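Local coordinates for UPF0749 protein MT1873 (Mycobacterium tuberculosis, PDB 3GMG) that is an uncharacterised, predicted membrane protein of the UPF0749 family, whose C-terminal part, with the DUF881 domain, forms a two-fold symmetric pair in the crystal, at the interface of chains A and B. Sequence-based numbering; all coordinates share one arbitrary frame. Chains: chain A/B, Uncharacterized protein Rv1825/MT1873.

Contact 1: the interface of chains A and B. Residues chain A 155-158; chain B 26, 34, 67, 109.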
# COMPACT_ATOMS: atom_id res chain seq x y z
N HIS A 155 -9.66 5.25 -12.73
CA HIS A 155 -9.00 4.14 -13.43
C HIS A 155 -9.30 4.26 -14.91
O HIS A 155 -10.44 4.51 -15.31
CB HIS A 155 -9.49 2.79 -12.93
CG HIS A 155 -9.03 2.43 -11.56
ND1 HIS A 155 -7.71 2.40 -11.20
CD2 HIS A 155 -9.74 2.05 -10.47
CE1 HIS A 155 -7.61 2.01 -9.93
NE2 HIS A 155 -8.83 1.80 -9.47
N GLN A 156 -8.26 4.09 -15.72
CA GLN A 156 -8.40 4.13 -17.17
C GLN A 156 -8.67 2.76 -17.77
O GLN A 156 -9.24 2.67 -18.85
CB GLN A 156 -7.12 4.66 -17.79
CG GLN A 156 -6.89 6.13 -17.51
CD GLN A 156 -5.49 6.56 -17.78
OE1 GLN A 156 -5.02 6.55 -18.92
NE2 GLN A 156 -4.80 6.94 -16.73
N TYR A 157 -8.28 1.69 -17.09
CA TYR A 157 -8.28 0.35 -17.67
C TYR A 157 -9.04 -0.70 -16.85
O TYR A 157 -9.72 -1.54 -17.40
CB TYR A 157 -6.83 -0.10 -17.90
CG TYR A 157 -6.02 0.91 -18.65
CD1 TYR A 157 -6.33 1.23 -19.96
CD2 TYR A 157 -4.94 1.56 -18.06
CE1 TYR A 157 -5.61 2.18 -20.62
CE2 TYR A 157 -4.20 2.48 -18.72
CZ TYR A 157 -4.52 2.79 -20.02
OH TYR A 157 -3.74 3.75 -20.65
N ALA A 158 -8.91 -0.66 -15.53
CA ALA A 158 -9.56 -1.62 -14.67
C ALA A 158 -10.99 -1.21 -14.33
O ALA A 158 -11.26 -0.04 -14.01
CB ALA A 158 -8.75 -1.78 -13.36
N ILE B 26 -10.60 -1.38 -5.94
CA ILE B 26 -9.65 -2.01 -6.85
C ILE B 26 -8.22 -1.73 -6.43
O ILE B 26 -7.38 -2.65 -6.41
CB ILE B 26 -9.93 -1.59 -8.31
CG1 ILE B 26 -11.20 -2.27 -8.80
CG2 ILE B 26 -8.77 -1.97 -9.22
CD1 ILE B 26 -11.74 -1.70 -10.08
N THR B 34 -11.36 -6.36 -13.93
CA THR B 34 -11.23 -6.83 -15.30
C THR B 34 -10.92 -5.65 -16.21
O THR B 34 -11.25 -4.51 -15.93
CB THR B 34 -12.50 -7.59 -15.74
OG1 THR B 34 -12.27 -8.22 -17.00
CG2 THR B 34 -13.68 -6.65 -15.83
N GLU B 67 -3.09 -1.19 -13.24
CA GLU B 67 -4.03 -0.81 -12.21
C GLU B 67 -4.46 -1.97 -11.32
O GLU B 67 -5.06 -1.76 -10.26
CB GLU B 67 -5.26 -0.14 -12.85
CG GLU B 67 -4.90 1.23 -13.48
CD GLU B 67 -6.01 1.86 -14.28
OE1 GLU B 67 -7.00 1.19 -14.57
OE2 GLU B 67 -5.84 3.05 -14.61
N ILE B 109 -3.60 -5.60 -15.46
CA ILE B 109 -4.57 -4.80 -16.23
C ILE B 109 -4.00 -3.42 -16.47
O ILE B 109 -3.59 -2.74 -15.52
CB ILE B 109 -5.93 -4.73 -15.48
CG1 ILE B 109 -6.58 -6.12 -15.45
CG2 ILE B 109 -6.88 -3.69 -16.10
CD1 ILE B 109 -7.75 -6.27 -14.45
O HOH W 1 -12.34 -2.59 -18.25
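The carboxylate of B:Glu67 meets three successive backbone N-H groups of A:Gln156, A:Tyr157 and A:Ala158. These residues lie in the C-terminal part of a UPF0749 (DUF881) domain, which reaches over to the other copy. A:Gln156 N donates to OE2 at 2.9 Å, on its syn lone pair. OE1 accepts twice. A:Ala158 N approaches it at 2.8 Å, nearly along the C-O axis and close to straight, 167° at the hydrogen. A:Tyr157 N comes in at 2.9 Å on the syn side, tilted 29° out of the carboxylate plane. The three bonds hold the carboxylate against rotation and would offset its negative charge. The B:Glu67 chain runs extended beyond CG (chi2 173°), which carries the carboxylate out to the amides.

One water joins the backbones, 2.9 Å from A:Tyr157 O and 3.2 Å from B:Thr34 O.

Van der Waals contacts flank the polar centre. A:His155 slides past B:Glu67 in the opposite direction, with OE2 at its ring edge. At the other end of this ring, NE2 lies 3.7 Å from B:Ile26 CB. The apolar contacts include A:His155 CB, 3.8 Å from B:Glu67 CD. B:Ile109 CG2 packs 3.7 Å from A:Ala158 CA.

Contact 2: the interface of chains A and B. Residues chain A 28-30, 150, 152; chain B 20, 24, 27.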
# COMPACT_ATOMS: atom_id res chain seq x y z
N VAL A 28 -11.26 0.99 2.64
CA VAL A 28 -10.70 1.67 1.50
C VAL A 28 -10.71 3.19 1.66
O VAL A 28 -10.21 3.91 0.80
CB VAL A 28 -11.41 1.21 0.20
CG1 VAL A 28 -11.45 -0.31 0.15
CG2 VAL A 28 -12.81 1.80 0.09
N GLY A 29 -11.21 3.67 2.80
CA GLY A 29 -11.23 5.10 3.09
C GLY A 29 -12.32 5.86 2.36
O GLY A 29 -12.24 7.08 2.18
N ALA A 30 -13.38 5.14 1.98
CA ALA A 30 -14.52 5.76 1.28
C ALA A 30 -15.46 6.53 2.21
O ALA A 30 -16.16 7.46 1.77
CB ALA A 30 -15.31 4.70 0.52
N ARG A 150 -10.65 9.45 1.44
CA ARG A 150 -9.67 9.35 0.36
C ARG A 150 -10.29 9.75 -0.96
O ARG A 150 -11.48 9.54 -1.18
CB ARG A 150 -9.13 7.93 0.27
CG ARG A 150 -8.33 7.55 1.49
CD ARG A 150 -7.29 6.54 1.14
NE ARG A 150 -6.09 7.18 0.60
CZ ARG A 150 -5.23 6.60 -0.23
NH1 ARG A 150 -5.44 5.35 -0.67
NH2 ARG A 150 -4.16 7.28 -0.64
N PRO A 152 -9.81 8.98 -4.80
CA PRO A 152 -9.18 8.07 -5.75
C PRO A 152 -8.91 8.70 -7.12
O PRO A 152 -9.65 9.59 -7.53
CB PRO A 152 -10.24 6.98 -5.92
CG PRO A 152 -11.52 7.71 -5.80
CD PRO A 152 -11.27 8.78 -4.76
N ARG B 20 -16.78 6.02 -6.57
CA ARG B 20 -15.52 6.27 -5.88
C ARG B 20 -15.11 5.00 -5.11
O ARG B 20 -13.92 4.72 -4.95
CB ARG B 20 -15.66 7.46 -4.91
N LEU B 24 -11.38 2.89 -5.31
CA LEU B 24 -10.68 2.66 -4.05
C LEU B 24 -10.61 1.17 -3.74
O LEU B 24 -9.58 0.67 -3.26
CB LEU B 24 -11.38 3.41 -2.90
CG LEU B 24 -11.32 4.94 -2.93
CD1 LEU B 24 -12.31 5.54 -1.94
CD2 LEU B 24 -9.90 5.42 -2.67
N LEU B 27 -7.94 -0.48 -6.08
CA LEU B 27 -6.61 -0.10 -5.61
C LEU B 27 -6.16 -0.94 -4.42
O LEU B 27 -5.04 -1.45 -4.40
CB LEU B 27 -6.60 1.37 -5.21
CG LEU B 27 -5.31 1.85 -4.52
CD1 LEU B 27 -4.20 2.02 -5.53
CD2 LEU B 27 -5.59 3.14 -3.77
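B:Leu24 has CG beside its backbone N and anti to its carbonyl carbon (chi1 -68°), which directs both methyls at chain A. In A:Val28, chi1 of -50° puts CG2 between the backbone N and the carbonyl carbon. From there CG2 faces B:Leu24 CB at 3.7 Å.

B:Leu24 belongs to helix 20-28 and is the central side chain of this apolar patch. Its branches divide the work. CD2 presses on A:Pro152 CB at 3.6 Å, and the leucine and the proline ring cross at about a right angle. The same methyl lies 3.9 Å from A:Arg150 CB. CD1 turns toward the loop that follows the helix of chain A and touches A:Ala30 CA at 3.9 Å. Both methyls also come near the carbonyl oxygen of A:Val28.

The rim is made by the helix backbone and a long side chain. A:Pro152 CG lies 3.9 Å from B:Arg20 O, one turn before B:Leu24. The side chain of B:Arg20 is incomplete in the model. A:Arg150 bends at chi3 and brings its guanidinium NH1 to 3.8 Å from B:Leu27 CD2, the two side chains crossing nearly at right angles.

The patch buries the leucine of one copy against two loop segments of the other and so likely stabilises the pair.

Contact 3: the interface of chains A and B. Residues chain A 157; chain B 65, 110-111.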
# COMPACT_ATOMS: atom_id res chain seq x y z
N TYR A 157 -8.28 1.69 -17.09
CA TYR A 157 -8.28 0.35 -17.67
C TYR A 157 -9.04 -0.70 -16.85
O TYR A 157 -9.72 -1.54 -17.40
CB TYR A 157 -6.83 -0.10 -17.90
CG TYR A 157 -6.02 0.91 -18.65
CD1 TYR A 157 -6.33 1.23 -19.96
CD2 TYR A 157 -4.94 1.56 -18.06
CE1 TYR A 157 -5.61 2.18 -20.62
CE2 TYR A 157 -4.20 2.48 -18.72
CZ TYR A 157 -4.52 2.79 -20.02
OH TYR A 157 -3.74 3.75 -20.65
N GLY B 65 1.63 1.86 -15.64
CA GLY B 65 0.20 2.09 -15.57
C GLY B 65 -0.70 0.93 -15.19
O GLY B 65 -1.91 1.06 -15.23
N GLY B 110 -3.97 -3.02 -17.73
CA GLY B 110 -3.44 -1.74 -18.15
C GLY B 110 -3.45 -1.68 -19.67
O GLY B 110 -4.06 -2.54 -20.30
N ASP B 111 -2.79 -0.69 -20.24
CA ASP B 111 -2.74 -0.62 -21.70
C ASP B 111 -1.83 -1.74 -22.20
O ASP B 111 -0.64 -1.72 -21.90
CB ASP B 111 -2.21 0.71 -22.20
CG ASP B 111 -2.12 0.72 -23.70
OD1 ASP B 111 -3.13 0.29 -24.32
OD2 ASP B 111 -1.04 1.05 -24.23
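B:Asp111 N, a backbone amide nitrogen, sits 3.6 Å above the plane of the A:Tyr157 ring and over its centre. It is 3.8 Å from both CD2 and CE2 of that tyrosine. The contact is one of packing against the face, with the peptide link between B:Gly110 and B:Asp111 lying across the ring. This short loop follows strand 104-109 and gives the tyrosine from the other copy of the UPF0749 domain a surface to rest on.

B:Gly110 supplies the carbon part of that surface. Its C lies over the same face, offset toward the rim, and its CA approaches A:Tyr157 CD2 at 3.6 Å. The ring thus rests on the backbone at CA and C of this glycine. The opposite face is covered by A:Gln156 CB, so the ring lies between its own chain and the partner.

At the phenol end the contact passes to B:Asp111 CB. The CG of B:Asp111 is anti to its backbone N (chi1 177°), which points the carboxylate away from the tyrosine and leaves CB as the side-chain atom in contact. B:Gly65 borders the patch more loosely, its O 4.2 Å from A:Tyr157 CD2. The phenol oxygen OH of A:Tyr157 lies 3.7 Å from B:Asp111 CB.

Contacts 1 and 3 are neighbours, with the centres of their C-alpha atoms about 6 Å apart. They share A:Tyr157, whose backbone serves contact 1 and whose ring serves contact 3. Both set the C-terminal part of chain A against chain B. The C-alpha centre of contact 2 lies about 14 Å from that of contact 1 and about 19 Å from that of contact 3. Helix 20-28 of chain B links contacts 1 and 2, through B:Ile26 and B:Leu24 respectively. Each contact recurs with the chains exchanged, so the embrace is reciprocal. The structure alone does not show whether this pair forms in the cell.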